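27kDa outer membrane protein (Silicibacter pomeroyi, PDB 3GYK) is probably a DsbA-like thiol-disulfide oxidoreductase, of which this chain is the thioredoxin-fold portion that lacks the N-terminal part of the full-length protein. Local coordinates at residues D31-P35 with Y36-A40; F148-D152 with A153-G157. All blocks are in the same frame, centred on the assembly; numbering follows the deposited sequence.

Contact 1. Residues D31-P35 with Y36-A40. With SO4 (sulfate ion), chain F.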
ATOM      1  N   ASP A  31      -4.830   3.842   3.589  1.00 10.48           N
ATOM      2  CA  ASP A  31      -5.435   3.491   4.896  1.00 10.63           C
ATOM      3  C   ASP A  31      -6.656   2.651   4.536  1.00 10.18           C
ATOM      4  O   ASP A  31      -7.425   3.026   3.639  1.00  9.46           O
ATOM      5  CB  ASP A  31      -5.820   4.803   5.614  1.00 10.71           C
ATOM      6  CG  ASP A  31      -6.506   4.591   6.961  1.00 11.62           C
ATOM      7  OD1 ASP A  31      -7.559   3.912   6.987  1.00 11.70           O
ATOM      8  OD2 ASP A  31      -6.015   5.148   7.974  1.00 11.60           O
ATOM      9  N   TYR A  32      -6.840   1.519   5.232  1.00  9.93           N
ATOM     10  CA  TYR A  32      -7.920   0.574   4.892  1.00  9.29           C
ATOM     11  C   TYR A  32      -9.334   1.091   5.138  1.00  9.29           C
ATOM     12  O   TYR A  32     -10.271   0.501   4.644  1.00  8.26           O
ATOM     13  CB  TYR A  32      -7.725  -0.817   5.557  1.00  9.46           C
ATOM     14  CG  TYR A  32      -6.524  -1.534   4.996  1.00 10.51           C
ATOM     15  CD1 TYR A  32      -6.571  -2.113   3.715  1.00 10.84           C
ATOM     16  CD2 TYR A  32      -5.338  -1.616   5.725  1.00 10.26           C
ATOM     17  CE1 TYR A  32      -5.434  -2.749   3.159  1.00 12.35           C
ATOM     18  CE2 TYR A  32      -4.190  -2.264   5.188  1.00 11.00           C
ATOM     19  CZ  TYR A  32      -4.253  -2.824   3.915  1.00 11.73           C
ATOM     20  OH  TYR A  32      -3.118  -3.421   3.402  1.00 10.97           O
ATOM     21  N   ASN A  33      -9.473   2.214   5.854  1.00  8.98           N
ATOM     22  CA  ASN A  33     -10.763   2.821   6.089  1.00  7.98           C
ATOM     23  C   ASN A  33     -11.017   4.088   5.273  1.00  8.92           C
ATOM     24  O   ASN A  33     -12.053   4.763   5.441  1.00  8.50           O
ATOM     25  CB  ASN A  33     -10.925   3.094   7.578  1.00  8.32           C
ATOM     26  CG  ASN A  33     -11.275   1.819   8.352  1.00  8.21           C
ATOM     27  OD1 ASN A  33     -12.197   1.103   7.965  1.00 10.40           O
ATOM     28  ND2 ASN A  33     -10.545   1.539   9.430  1.00  8.64           N
ATOM     29  N   CYS A  34     -10.094   4.379   4.364  1.00  9.01           N
ATOM     30  CA  CYS A  34     -10.216   5.560   3.525  1.00 10.81           C
ATOM     31  C   CYS A  34     -11.088   5.271   2.291  1.00  9.60           C
ATOM     32  O   CYS A  34     -10.738   4.406   1.461  1.00  9.54           O
ATOM     33  CB  CYS A  34      -8.812   6.034   3.165  1.00 10.97           C
ATOM     34  SG  CYS A  34      -8.781   7.315   1.872  1.00 18.04           S
ATOM     35  N   PRO A  35     -12.211   5.992   2.146  1.00  9.63           N
ATOM     36  CA  PRO A  35     -13.144   5.721   1.038  1.00  9.15           C
ATOM     37  C   PRO A  35     -12.475   5.870  -0.330  1.00  9.45           C
ATOM     38  O   PRO A  35     -12.731   5.073  -1.252  1.00  9.09           O
ATOM     39  CB  PRO A  35     -14.218   6.794   1.209  1.00  9.86           C
ATOM     40  CG  PRO A  35     -14.188   7.132   2.652  1.00 11.81           C
ATOM     41  CD  PRO A  35     -12.768   6.973   3.102  1.00  9.54           C
ATOM     42  N   TYR A  36     -11.627   6.889  -0.484  1.00  8.75           N
ATOM     43  CA  TYR A  36     -10.955   7.023  -1.770  1.00  8.53           C
ATOM     44  C   TYR A  36      -9.875   5.972  -2.011  1.00  8.94           C
ATOM     45  O   TYR A  36      -9.607   5.656  -3.152  1.00  8.98           O
ATOM     46  CB  TYR A  36     -10.394   8.444  -1.969  1.00  8.49           C
ATOM     47  CG  TYR A  36     -11.358   9.436  -2.584  1.00  8.58           C
ATOM     48  CD1 TYR A  36     -11.807  10.538  -1.864  1.00  8.41           C
ATOM     49  CD2 TYR A  36     -11.757   9.320  -3.920  1.00  9.00           C
ATOM     50  CE1 TYR A  36     -12.663  11.460  -2.436  1.00  9.57           C
ATOM     51  CE2 TYR A  36     -12.596  10.243  -4.503  1.00 10.59           C
ATOM     52  CZ  TYR A  36     -13.038  11.320  -3.762  1.00 10.59           C
ATOM     53  OH  TYR A  36     -13.883  12.237  -4.353  1.00  9.76           O
ATOM     54  N   CYS A  37      -9.229   5.465  -0.954  1.00  9.47           N
ATOM     55  CA  CYS A  37      -8.340   4.292  -1.107  1.00 10.46           C
ATOM     56  C   CYS A  37      -9.098   3.071  -1.586  1.00 10.62           C
ATOM     57  O   CYS A  37      -8.619   2.316  -2.459  1.00 10.96           O
ATOM     58  CB  CYS A  37      -7.628   3.983   0.210  1.00 10.48           C
ATOM     59  SG  CYS A  37      -6.446   5.286   0.658  1.00 12.52           S
ATOM     60  N   ARG A  38     -10.269   2.840  -1.012  1.00 10.32           N
ATOM     61  CA  ARG A  38     -11.060   1.693  -1.432  1.00 10.55           C
ATOM     62  C   ARG A  38     -11.460   1.824  -2.918  1.00 10.94           C
ATOM     63  O   ARG A  38     -11.468   0.827  -3.665  1.00 10.86           O
ATOM     64  CB  ARG A  38     -12.271   1.508  -0.509  1.00 10.68           C
ATOM     65  CG  ARG A  38     -11.897   1.108   0.896  1.00 10.60           C
ATOM     66  CD  ARG A  38     -13.130   0.778   1.758  1.00 11.73           C
ATOM     67  NE  ARG A  38     -12.690   0.257   3.046  1.00 11.93           N
ATOM     68  CZ  ARG A  38     -13.488  -0.338   3.928  1.00 11.05           C
ATOM     69  NH1 ARG A  38     -14.773  -0.499   3.658  1.00  9.60           N
ATOM     70  NH2 ARG A  38     -12.980  -0.776   5.077  1.00 11.45           N
ATOM     71  N   ARG A  39     -11.785   3.053  -3.336  1.00 10.02           N
ATOM     72  CA  ARG A  39     -12.082   3.370  -4.722  1.00 10.54           C
ATOM     73  C   ARG A  39     -10.850   3.207  -5.645  1.00 10.97           C
ATOM     74  O   ARG A  39     -10.982   2.770  -6.796  1.00 11.46           O
ATOM     75  CB  ARG A  39     -12.618   4.807  -4.810  1.00 10.80           C
ATOM     76  CG  ARG A  39     -13.244   5.121  -6.141  1.00 12.98           C
ATOM     77  CD  ARG A  39     -13.961   6.470  -6.130  1.00 17.48           C
ATOM     78  NE  ARG A  39     -14.054   6.990  -7.493  1.00 21.36           N
ATOM     79  CZ  ARG A  39     -14.510   8.199  -7.810  1.00 23.80           C
ATOM     80  NH1 ARG A  39     -14.943   9.015  -6.851  1.00 24.25           N
ATOM     81  NH2 ARG A  39     -14.535   8.586  -9.084  1.00 25.18           N
ATOM     82  N   ALA A  40      -9.671   3.572  -5.139  1.00 10.79           N
ATOM     83  CA  ALA A  40      -8.433   3.488  -5.916  1.00 10.68           C
ATOM     84  C   ALA A  40      -8.014   2.029  -6.157  1.00 11.16           C
ATOM     85  O   ALA A  40      -7.291   1.761  -7.102  1.00 11.02           O
ATOM     86  CB  ALA A  40      -7.282   4.254  -5.214  1.00 11.47           C
TER
HETATM   87  S   SO4 F 174     -15.710   8.505  -2.793  0.50 47.35           S
HETATM   88  O1  SO4 F 174     -15.840   9.891  -3.235  0.50 46.51           O
HETATM   89  O2  SO4 F 174     -16.523   8.289  -1.601  0.50 46.04           O
HETATM   90  O3  SO4 F 174     -16.137   7.634  -3.887  0.50 45.94           O
HETATM   91  O4  SO4 F 174     -14.324   8.217  -2.439  0.50 46.35           O
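Asp31 touches Cys37 through a weak bond from its backbone N to the sulfur, while its carboxylate OD1 accepts from the backbone N of Asn33, an Asx turn inside the type I turn from Asp31 to Cys34; Ser68 OG also bonds OD1. The Tyr32 carbonyl is gripped side-on by Arg38: NE at 2.9 Å and NH2 at 3.0 Å both reach Tyr32 O, which lies in the guanidinium plane. Asn33 runs beside that arginine, and its OD1 accepts from Ala98 N. Cys34 is the N-cap; with SG anti to its backbone N (chi1 169°), Cys34 SG accepts from Cys37 N at 3.4 Å. Cys34 SG stands 3.3 Å from Cys37 SG, two free thiols in a CxxC at a helix start, consistent with a thioredoxin-type redox centre. Pro35 O takes Arg39 N, and O4 of a sulfate, probably from the crystallisation liquor, sits over the centre of the Tyr36 ring. Were Arg38 an alanine, Tyr32 O would lose both donors and Gly96 O its bond to NH2, probably leaving the turn less firmly tied to the helix. The loop leaves strand 24-30 and enters helix 35-50, with Tyr32 packed against helices 66-77 and 84-92.

Contact 2. Residues F148-D152 with A153-G157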
ATOM      1  N   PHE A 148       0.040   9.264  -4.193  1.00 10.00           N
ATOM      2  CA  PHE A 148       0.892   8.435  -5.040  1.00 10.50           C
ATOM      3  C   PHE A 148       2.191   9.147  -5.410  1.00  9.99           C
ATOM      4  O   PHE A 148       2.264  10.369  -5.504  1.00 10.59           O
ATOM      5  CB  PHE A 148       0.165   8.078  -6.353  1.00  9.83           C
ATOM      6  CG  PHE A 148      -1.069   7.239  -6.161  1.00 10.30           C
ATOM      7  CD1 PHE A 148      -0.992   5.852  -6.183  1.00 10.80           C
ATOM      8  CD2 PHE A 148      -2.314   7.841  -6.009  1.00 10.26           C
ATOM      9  CE1 PHE A 148      -2.165   5.051  -6.028  1.00 11.05           C
ATOM     10  CE2 PHE A 148      -3.475   7.067  -5.840  1.00 11.53           C
ATOM     11  CZ  PHE A 148      -3.391   5.654  -5.844  1.00 12.70           C
ATOM     12  N   VAL A 149       3.216   8.337  -5.663  1.00 10.88           N
ATOM     13  CA  VAL A 149       4.436   8.801  -6.334  1.00  9.74           C
ATOM     14  C   VAL A 149       4.508   7.969  -7.594  1.00 10.14           C
ATOM     15  O   VAL A 149       4.270   6.755  -7.553  1.00 10.77           O
ATOM     16  CB  VAL A 149       5.714   8.483  -5.487  1.00  9.76           C
ATOM     17  CG1 VAL A 149       6.985   8.937  -6.217  1.00 10.41           C
ATOM     18  CG2 VAL A 149       5.636   9.133  -4.094  1.00 11.07           C
ATOM     19  N   VAL A 150       4.808   8.606  -8.725  1.00 10.28           N
ATOM     20  CA  VAL A 150       5.012   7.874  -9.972  1.00 10.57           C
ATOM     21  C   VAL A 150       6.378   8.326 -10.483  1.00 10.14           C
ATOM     22  O   VAL A 150       6.490   9.403 -11.093  1.00 10.90           O
ATOM     23  CB  VAL A 150       3.931   8.158 -11.050  1.00 10.01           C
ATOM     24  CG1 VAL A 150       4.208   7.296 -12.339  1.00 10.63           C
ATOM     25  CG2 VAL A 150       2.514   7.896 -10.470  1.00 10.67           C
ATOM     26  N   GLU A 151       7.405   7.512 -10.200  1.00 11.27           N
ATOM     27  CA  GLU A 151       8.817   7.860 -10.492  1.00 11.04           C
ATOM     28  C   GLU A 151       9.115   9.222  -9.860  1.00 11.75           C
ATOM     29  O   GLU A 151       9.021   9.351  -8.657  1.00 11.45           O
ATOM     30  CB  GLU A 151       9.157   7.856 -11.995  1.00 12.63           C
ATOM     31  CG  GLU A 151       9.502   6.526 -12.599  1.00 15.16           C
ATOM     32  CD  GLU A 151      10.627   5.768 -11.892  1.00 11.83           C
ATOM     33  OE1 GLU A 151      11.796   6.173 -11.989  1.00 13.02           O
ATOM     34  OE2 GLU A 151      10.339   4.722 -11.314  1.00 13.63           O
ATOM     35  N   ASP A 152       9.438  10.226 -10.672  1.00 12.49           N
ATOM     36  CA  ASP A 152       9.824  11.531 -10.117  1.00 13.90           C
ATOM     37  C   ASP A 152       8.636  12.426  -9.781  1.00 13.60           C
ATOM     38  O   ASP A 152       8.828  13.495  -9.192  1.00 15.46           O
ATOM     39  CB  ASP A 152      10.750  12.267 -11.072  1.00 14.85           C
ATOM     40  CG  ASP A 152      12.108  11.623 -11.176  1.00 17.28           C
ATOM     41  OD1 ASP A 152      12.574  11.000 -10.216  1.00 21.44           O
ATOM     42  OD2 ASP A 152      12.729  11.780 -12.233  1.00 23.69           O
ATOM     43  N   ALA A 153       7.442  12.014 -10.173  1.00 12.32           N
ATOM     44  CA  ALA A 153       6.238  12.843 -10.030  1.00 12.08           C
ATOM     45  C   ALA A 153       5.504  12.532  -8.729  1.00 11.10           C
ATOM     46  O   ALA A 153       5.401  11.371  -8.312  1.00 12.22           O
ATOM     47  CB  ALA A 153       5.307  12.664 -11.216  1.00 12.22           C
ATOM     48  N   LEU A 154       4.990  13.585  -8.099  1.00 10.23           N
ATOM     49  CA  LEU A 154       4.101  13.416  -6.948  1.00  9.97           C
ATOM     50  C   LEU A 154       2.670  13.649  -7.391  1.00 10.02           C
ATOM     51  O   LEU A 154       2.365  14.658  -8.071  1.00  9.61           O
ATOM     52  CB  LEU A 154       4.494  14.370  -5.831  1.00 10.00           C
ATOM     53  CG  LEU A 154       5.944  14.246  -5.313  1.00  9.99           C
ATOM     54  CD1 LEU A 154       6.168  15.229  -4.150  1.00  9.48           C
ATOM     55  CD2 LEU A 154       6.249  12.805  -4.876  1.00 10.55           C
ATOM     56  N   VAL A 155       1.811  12.696  -7.036  1.00  9.01           N
ATOM     57  CA  VAL A 155       0.385  12.708  -7.434  1.00  8.71           C
ATOM     58  C   VAL A 155      -0.449  12.542  -6.143  1.00  7.80           C
ATOM     59  O   VAL A 155      -0.927  11.430  -5.821  1.00  9.24           O
ATOM     60  CB  VAL A 155       0.074  11.589  -8.456  1.00  8.79           C
ATOM     61  CG1 VAL A 155      -1.386  11.642  -8.881  1.00  9.79           C
ATOM     62  CG2 VAL A 155       0.976  11.756  -9.726  1.00 10.52           C
ATOM     63  N   PRO A 156      -0.583  13.626  -5.378  1.00  8.34           N
ATOM     64  CA  PRO A 156      -1.147  13.513  -4.011  1.00  8.43           C
ATOM     65  C   PRO A 156      -2.681  13.543  -4.035  1.00  8.62           C
ATOM     66  O   PRO A 156      -3.315  14.527  -3.609  1.00  8.08           O
ATOM     67  CB  PRO A 156      -0.594  14.752  -3.316  1.00  8.17           C
ATOM     68  CG  PRO A 156      -0.506  15.789  -4.447  1.00  7.78           C
ATOM     69  CD  PRO A 156      -0.055  14.975  -5.651  1.00  7.18           C
ATOM     70  N   GLY A 157      -3.278  12.471  -4.536  1.00  9.88           N
ATOM     71  CA  GLY A 157      -4.742  12.404  -4.499  1.00  9.56           C
ATOM     72  C   GLY A 157      -5.251  11.174  -5.209  1.00 10.76           C
ATOM     73  O   GLY A 157      -4.469  10.412  -5.798  1.00 11.21           O
TER
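The Phe148 ring meets the returning strand at its edge, where Val155 O and Gly157 O both lie near the ring plane; Phe148 CD2 is 3.4 Å from Gly157 O. With CG anti to the carbonyl carbon (chi1 -64°), the ring stands beside its own backbone N, the same N that donates to Val155 O, and this brings the edge up to the two carbonyls. Outside the hairpin the Phe148 side chain touches Glu28 and Val159.

The backbone is a tight two-residue hairpin. Phe148 and Val155 form a hydrogen-bonded pair, with Val155 N to Phe148 O at 2.8 Å, and Val150 pairs likewise with Ala153 around the type II' turn. Between them Val149 and Leu154 are a non-hydrogen-bonded pair, and Val149 CA makes a CA-H...O contact with Ala153 O. Val155 O is held twice: Phe148 N and Gly157 N approach it from opposite faces of its carbonyl plane, the second closing the inverse gamma turn centred on Pro156.

On one face Val149 and Leu154 lie side by side, Val149 CG2 meeting Leu154 CD2 at 3.8 Å, and both touch Leu140. The other face carries Phe148, Val150, Ala153 and Val155, where CG2 of Val150 and CG2 of Val155 come to 4.2 Å. At the turn, Glu151 and Asp152 both form salt bridges with Arg5, and Glu151 also accepts from Thr25 N.

This is the C-terminal hairpin of the thioredoxin-like sheet, leading to the last helix, 161-174. Strand 147-150 is joined on its other side to strand 24-30, antiparallel, through backbone bonds between Val149 and Val27, leaving 153-155 as the outermost strand. Helix 161-174 packs on Val150, whereas helix 124-140 lies against the Val149 and Leu154 face.

From the N terminus, strand 24-30 runs out into contact 1, where the turn at 31-34 passes directly into helix 35-50. The chain then travels through strand 54-60 and the helices from 66-77 to 124-140 before coming back to the sheet as strand 147-150, and contact 2 folds it into a hairpin with the edge strand 153-155. Each contact closes only a short local loop, and the two follow in series, neither nesting nor crossing. Their centres are about 17 Å apart, yet they touch: Ala40 CB packs on Phe148 CZ at 4.2 Å. That touch ties the helix carrying the CxxC cysteines to the hairpin end of the thioredoxin sheet.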